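PDB 5C5V: acidocalcisomal pyrophosphatase from Trypanosoma brucei brucei, which probably hydrolyses inorganic diphosphate to phosphate with magnesium ions as cofactor, and carries an EF-hand-like region beside its pyrophosphatase domain. Local coordinates for residues A[22-33]-A[49-60]. Numbering follows the deposited sequence.
Sequences GYLTPDKVEEVC and KAEINAIDGHVT
Leu24 and Val59 meet where two loops run side by side in an arrangement consistent with a paired EF-hand, a worked example of how two helix-loop-helix units can pack through their loops and the helices next to them. Leu24 N donates to Val59 O at 3.0 Å, tilted out of the carbonyl plane. Beside this bond, Leu24 CD1 rests on Val59 CG1 at 3.9 Å; Leu24 also touches Phe13 of helix 3-14, and Val59 touches Phe64 of helix 61-69. Outward from the loops, Tyr23 and His58 point the same way and form a face-to-face stack, centroids 4.3 Å apart and planes inclined by 24°. With Tyr23 CG between the backbone N and carbonyl carbon (chi1 60°), the phenol ring has His58 ND1 over its centre.

The helical segments 26-33 and 49-53 run roughly antiparallel, and Val29 uses both methyls: CG1 slides past Ile52 CG2, and CG2 meets Val59 CG2 at 4.2 Å, the side chains crossing at about a right angle. One turn on, Cys33 SG touches Ile52 CD1 at 3.7 Å and also lies against the backbone of Lys49. The far end is polar. Lys49 NZ forms a salt bridge with Glu30 OE2, whose modelled length is doubtfully short. Lys49 leaves its helix extended, then bends at chi3 (-89°), carrying its CE to 3.7 Å from Glu30 CA.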
loop_
_atom_site.group_PDB
_atom_site.type_symbol
_atom_site.label_atom_id
_atom_site.label_comp_id
_atom_site.label_asym_id
_atom_site.label_seq_id
_atom_site.Cartn_x
_atom_site.Cartn_y
_atom_site.Cartn_z
ATOM N N GLY A 22 -9.332 -13.432 40.028
ATOM C CA GLY A 22 -9.992 -14.724 40.026
ATOM C C GLY A 22 -10.976 -14.892 41.178
ATOM O O GLY A 22 -11.680 -15.902 41.255
ATOM N N TYR A 23 -11.045 -13.911 42.074
ATOM C CA TYR A 23 -11.948 -14.003 43.222
ATOM C C TYR A 23 -12.395 -12.625 43.713
ATOM O O TYR A 23 -11.868 -11.599 43.283
ATOM C CB TYR A 23 -11.272 -14.777 44.363
ATOM C CG TYR A 23 -9.992 -14.132 44.839
ATOM C CD1 TYR A 23 -9.970 -13.316 45.956
ATOM C CD2 TYR A 23 -8.799 -14.342 44.155
ATOM C CE1 TYR A 23 -8.787 -12.723 46.380
ATOM C CE2 TYR A 23 -7.623 -13.750 44.562
ATOM C CZ TYR A 23 -7.621 -12.944 45.667
ATOM O OH TYR A 23 -6.437 -12.365 46.064
ATOM N N LEU A 24 -13.375 -12.604 44.611
ATOM C CA LEU A 24 -13.850 -11.350 45.173
ATOM C C LEU A 24 -13.170 -11.091 46.500
ATOM O O LEU A 24 -13.295 -11.900 47.421
ATOM C CB LEU A 24 -15.364 -11.375 45.380
ATOM C CG LEU A 24 -16.258 -11.342 44.133
ATOM C CD1 LEU A 24 -17.729 -11.433 44.535
ATOM C CD2 LEU A 24 -15.968 -10.165 43.187
ATOM N N THR A 25 -12.480 -9.961 46.619
ATOM C CA THR A 25 -11.935 -9.546 47.910
ATOM C C THR A 25 -13.091 -9.244 48.871
ATOM O O THR A 25 -14.236 -9.136 48.441
ATOM C CB THR A 25 -11.017 -8.314 47.767
ATOM O OG1 THR A 25 -11.791 -7.190 47.335
ATOM C CG2 THR A 25 -9.937 -8.562 46.710
ATOM N N PRO A 26 -12.809 -9.141 50.178
ATOM C CA PRO A 26 -13.893 -8.831 51.117
ATOM C C PRO A 26 -14.615 -7.530 50.765
ATOM O O PRO A 26 -15.844 -7.490 50.802
ATOM C CB PRO A 26 -13.174 -8.726 52.472
ATOM C CG PRO A 26 -11.973 -9.601 52.310
ATOM C CD PRO A 26 -11.542 -9.426 50.872
ATOM N N ASP A 27 -13.859 -6.483 50.456
ATOM C CA ASP A 27 -14.433 -5.202 50.055
ATOM C C ASP A 27 -15.322 -5.379 48.822
ATOM O O ASP A 27 -16.375 -4.761 48.696
ATOM C CB ASP A 27 -13.329 -4.187 49.737
ATOM C CG ASP A 27 -12.504 -3.805 50.960
ATOM O OD1 ASP A 27 -13.032 -3.820 52.085
ATOM O OD2 ASP A 27 -11.312 -3.472 50.779
ATOM N N LYS A 28 -14.882 -6.226 47.906
ATOM C CA LYS A 28 -15.637 -6.474 46.687
ATOM C C LYS A 28 -16.917 -7.257 46.976
ATOM O O LYS A 28 -17.915 -7.102 46.280
ATOM C CB LYS A 28 -14.771 -7.215 45.679
ATOM C CG LYS A 28 -13.714 -6.323 45.041
ATOM C CD LYS A 28 -14.359 -5.084 44.452
ATOM C CE LYS A 28 -13.361 -3.951 44.290
ATOM N NZ LYS A 28 -14.010 -2.817 43.589
ATOM N N VAL A 29 -16.880 -8.089 48.008
ATOM C CA VAL A 29 -18.049 -8.861 48.398
ATOM C C VAL A 29 -19.143 -7.935 48.910
ATOM O O VAL A 29 -20.301 -8.061 48.514
ATOM C CB VAL A 29 -17.709 -9.902 49.479
ATOM C CG1 VAL A 29 -18.950 -10.241 50.299
ATOM C CG2 VAL A 29 -17.134 -11.151 48.841
ATOM N N GLU A 30 -18.771 -6.986 49.763
ATOM C CA GLU A 30 -19.729 -6.008 50.243
ATOM C C GLU A 30 -20.281 -5.161 49.091
ATOM O O GLU A 30 -21.470 -4.839 49.065
ATOM C CB GLU A 30 -19.104 -5.111 51.315
ATOM C CG GLU A 30 -18.577 -5.862 52.536
ATOM C CD GLU A 30 -18.933 -5.178 53.836
ATOM O OE1 GLU A 30 -18.217 -5.375 54.852
ATOM O OE2 GLU A 30 -19.955 -4.450 53.862
ATOM N N GLU A 31 -19.422 -4.818 48.136
ATOM C CA GLU A 31 -19.821 -3.960 47.024
ATOM C C GLU A 31 -20.785 -4.615 46.037
ATOM O O GLU A 31 -21.679 -3.958 45.520
ATOM C CB GLU A 31 -18.592 -3.475 46.259
ATOM C CG GLU A 31 -18.003 -2.204 46.839
ATOM C CD GLU A 31 -16.551 -2.013 46.455
ATOM O OE1 GLU A 31 -16.223 -2.120 45.254
ATOM O OE2 GLU A 31 -15.741 -1.754 47.362
ATOM N N VAL A 32 -20.586 -5.895 45.755
ATOM C CA VAL A 32 -21.466 -6.581 44.831
ATOM C C VAL A 32 -22.845 -6.769 45.503
ATOM O O VAL A 32 -23.869 -6.792 44.821
ATOM C CB VAL A 32 -20.870 -7.927 44.370
ATOM C CG1 VAL A 32 -20.906 -8.933 45.484
ATOM C CG2 VAL A 32 -21.629 -8.455 43.172
ATOM N N CYS A 33 -22.855 -6.861 46.837
ATOM C CA CYS A 33 -24.094 -6.950 47.607
ATOM C C CYS A 33 -24.832 -5.612 47.649
ATOM O O CYS A 33 -26.047 -5.564 47.495
ATOM C CB CYS A 33 -23.822 -7.425 49.043
ATOM S SG CYS A 33 -23.400 -9.173 49.171
ATOM N N LYS A 49 -26.027 -11.000 51.716
ATOM C CA LYS A 49 -24.652 -10.829 52.180
ATOM C C LYS A 49 -24.255 -11.916 53.190
ATOM O O LYS A 49 -23.093 -12.334 53.254
ATOM C CB LYS A 49 -24.434 -9.443 52.795
ATOM C CG LYS A 49 -22.955 -9.184 53.135
ATOM C CD LYS A 49 -22.728 -7.820 53.758
ATOM C CE LYS A 49 -22.464 -6.772 52.687
ATOM N NZ LYS A 49 -22.120 -5.452 53.294
ATOM N N ALA A 50 -25.205 -12.346 54.004
ATOM C CA ALA A 50 -24.916 -13.420 54.939
ATOM C C ALA A 50 -24.607 -14.697 54.156
ATOM O O ALA A 50 -23.694 -15.438 54.510
ATOM C CB ALA A 50 -26.090 -13.638 55.902
ATOM N N GLU A 51 -25.375 -14.948 53.100
ATOM C CA GLU A 51 -25.183 -16.135 52.275
ATOM C C GLU A 51 -23.814 -16.172 51.578
ATOM O O GLU A 51 -23.197 -17.235 51.460
ATOM C CB GLU A 51 -26.300 -16.243 51.226
ATOM C CG GLU A 51 -27.623 -16.796 51.745
ATOM C CD GLU A 51 -28.716 -16.787 50.683
ATOM O OE1 GLU A 51 -28.367 -16.670 49.490
ATOM O OE2 GLU A 51 -29.919 -16.904 51.023
ATOM N N ILE A 52 -23.344 -15.021 51.104
ATOM C CA ILE A 52 -22.094 -14.978 50.368
ATOM C C ILE A 52 -20.915 -15.059 51.337
ATOM O O ILE A 52 -19.928 -15.723 51.052
ATOM C CB ILE A 52 -21.994 -13.715 49.473
ATOM C CG1 ILE A 52 -22.979 -13.827 48.303
ATOM C CG2 ILE A 52 -20.583 -13.556 48.916
ATOM C CD1 ILE A 52 -23.285 -12.524 47.625
ATOM N N ASN A 53 -21.017 -14.411 52.491
ATOM C CA ASN A 53 -19.983 -14.560 53.512
ATOM C C ASN A 53 -19.780 -16.014 53.953
ATOM O O ASN A 53 -18.649 -16.435 54.237
ATOM C CB ASN A 53 -20.326 -13.734 54.756
ATOM C CG ASN A 53 -20.216 -12.243 54.526
ATOM O OD1 ASN A 53 -19.529 -11.789 53.604
ATOM N ND2 ASN A 53 -20.878 -11.462 55.395
ATOM N N ALA A 54 -20.873 -16.776 53.999
ATOM C CA ALA A 54 -20.821 -18.171 54.428
ATOM C C ALA A 54 -20.265 -19.110 53.361
ATOM O O ALA A 54 -20.280 -20.327 53.547
ATOM C CB ALA A 54 -22.193 -18.636 54.843
ATOM N N ILE A 55 -19.792 -18.559 52.247
ATOM C CA ILE A 55 -19.117 -19.378 51.244
ATOM C C ILE A 55 -17.719 -19.673 51.761
ATOM O O ILE A 55 -17.147 -18.877 52.514
ATOM C CB ILE A 55 -19.037 -18.693 49.867
ATOM C CG1 ILE A 55 -20.429 -18.572 49.251
ATOM C CG2 ILE A 55 -18.148 -19.481 48.926
ATOM C CD1 ILE A 55 -20.408 -18.182 47.797
ATOM N N ASP A 56 -17.183 -20.830 51.395
ATOM C CA ASP A 56 -15.926 -21.277 51.980
ATOM C C ASP A 56 -14.753 -20.897 51.082
ATOM O O ASP A 56 -14.701 -21.290 49.927
ATOM C CB ASP A 56 -15.966 -22.789 52.247
ATOM C CG ASP A 56 -14.600 -23.357 52.594
ATOM O OD1 ASP A 56 -14.273 -23.443 53.793
ATOM O OD2 ASP A 56 -13.849 -23.718 51.656
ATOM N N GLY A 57 -13.804 -20.145 51.634
ATOM C CA GLY A 57 -12.616 -19.749 50.903
ATOM C C GLY A 57 -12.864 -18.573 49.979
ATOM O O GLY A 57 -13.707 -17.723 50.267
ATOM N N HIS A 58 -12.138 -18.521 48.868
ATOM C CA HIS A 58 -12.259 -17.404 47.946
ATOM C C HIS A 58 -13.521 -17.499 47.109
ATOM O O HIS A 58 -13.826 -18.551 46.539
ATOM C CB HIS A 58 -11.044 -17.334 47.012
ATOM C CG HIS A 58 -9.762 -16.999 47.705
ATOM N ND1 HIS A 58 -8.555 -16.929 47.042
ATOM C CD2 HIS A 58 -9.499 -16.695 48.998
ATOM C CE1 HIS A 58 -7.602 -16.609 47.899
ATOM N NE2 HIS A 58 -8.148 -16.457 49.092
ATOM N N VAL A 59 -14.243 -16.390 47.008
ATOM C CA VAL A 59 -15.419 -16.345 46.155
ATOM C C VAL A 59 -14.997 -16.261 44.695
ATOM O O VAL A 59 -14.928 -15.175 44.120
ATOM C CB VAL A 59 -16.324 -15.160 46.507
ATOM C CG1 VAL A 59 -17.553 -15.162 45.631
ATOM C CG2 VAL A 59 -16.717 -15.224 47.972
ATOM N N THR A 60 -14.714 -17.414 44.099
ATOM C CA THR A 60 -14.406 -17.482 42.676
ATOM C C THR A 60 -15.673 -17.178 41.894
ATOM O O THR A 60 -16.748 -17.119 42.475
ATOM C CB THR A 60 -13.867 -18.870 42.283
ATOM O OG1 THR A 60 -14.897 -19.856 42.474
ATOM C CG2 THR A 60 -12.664 -19.224 43.157
#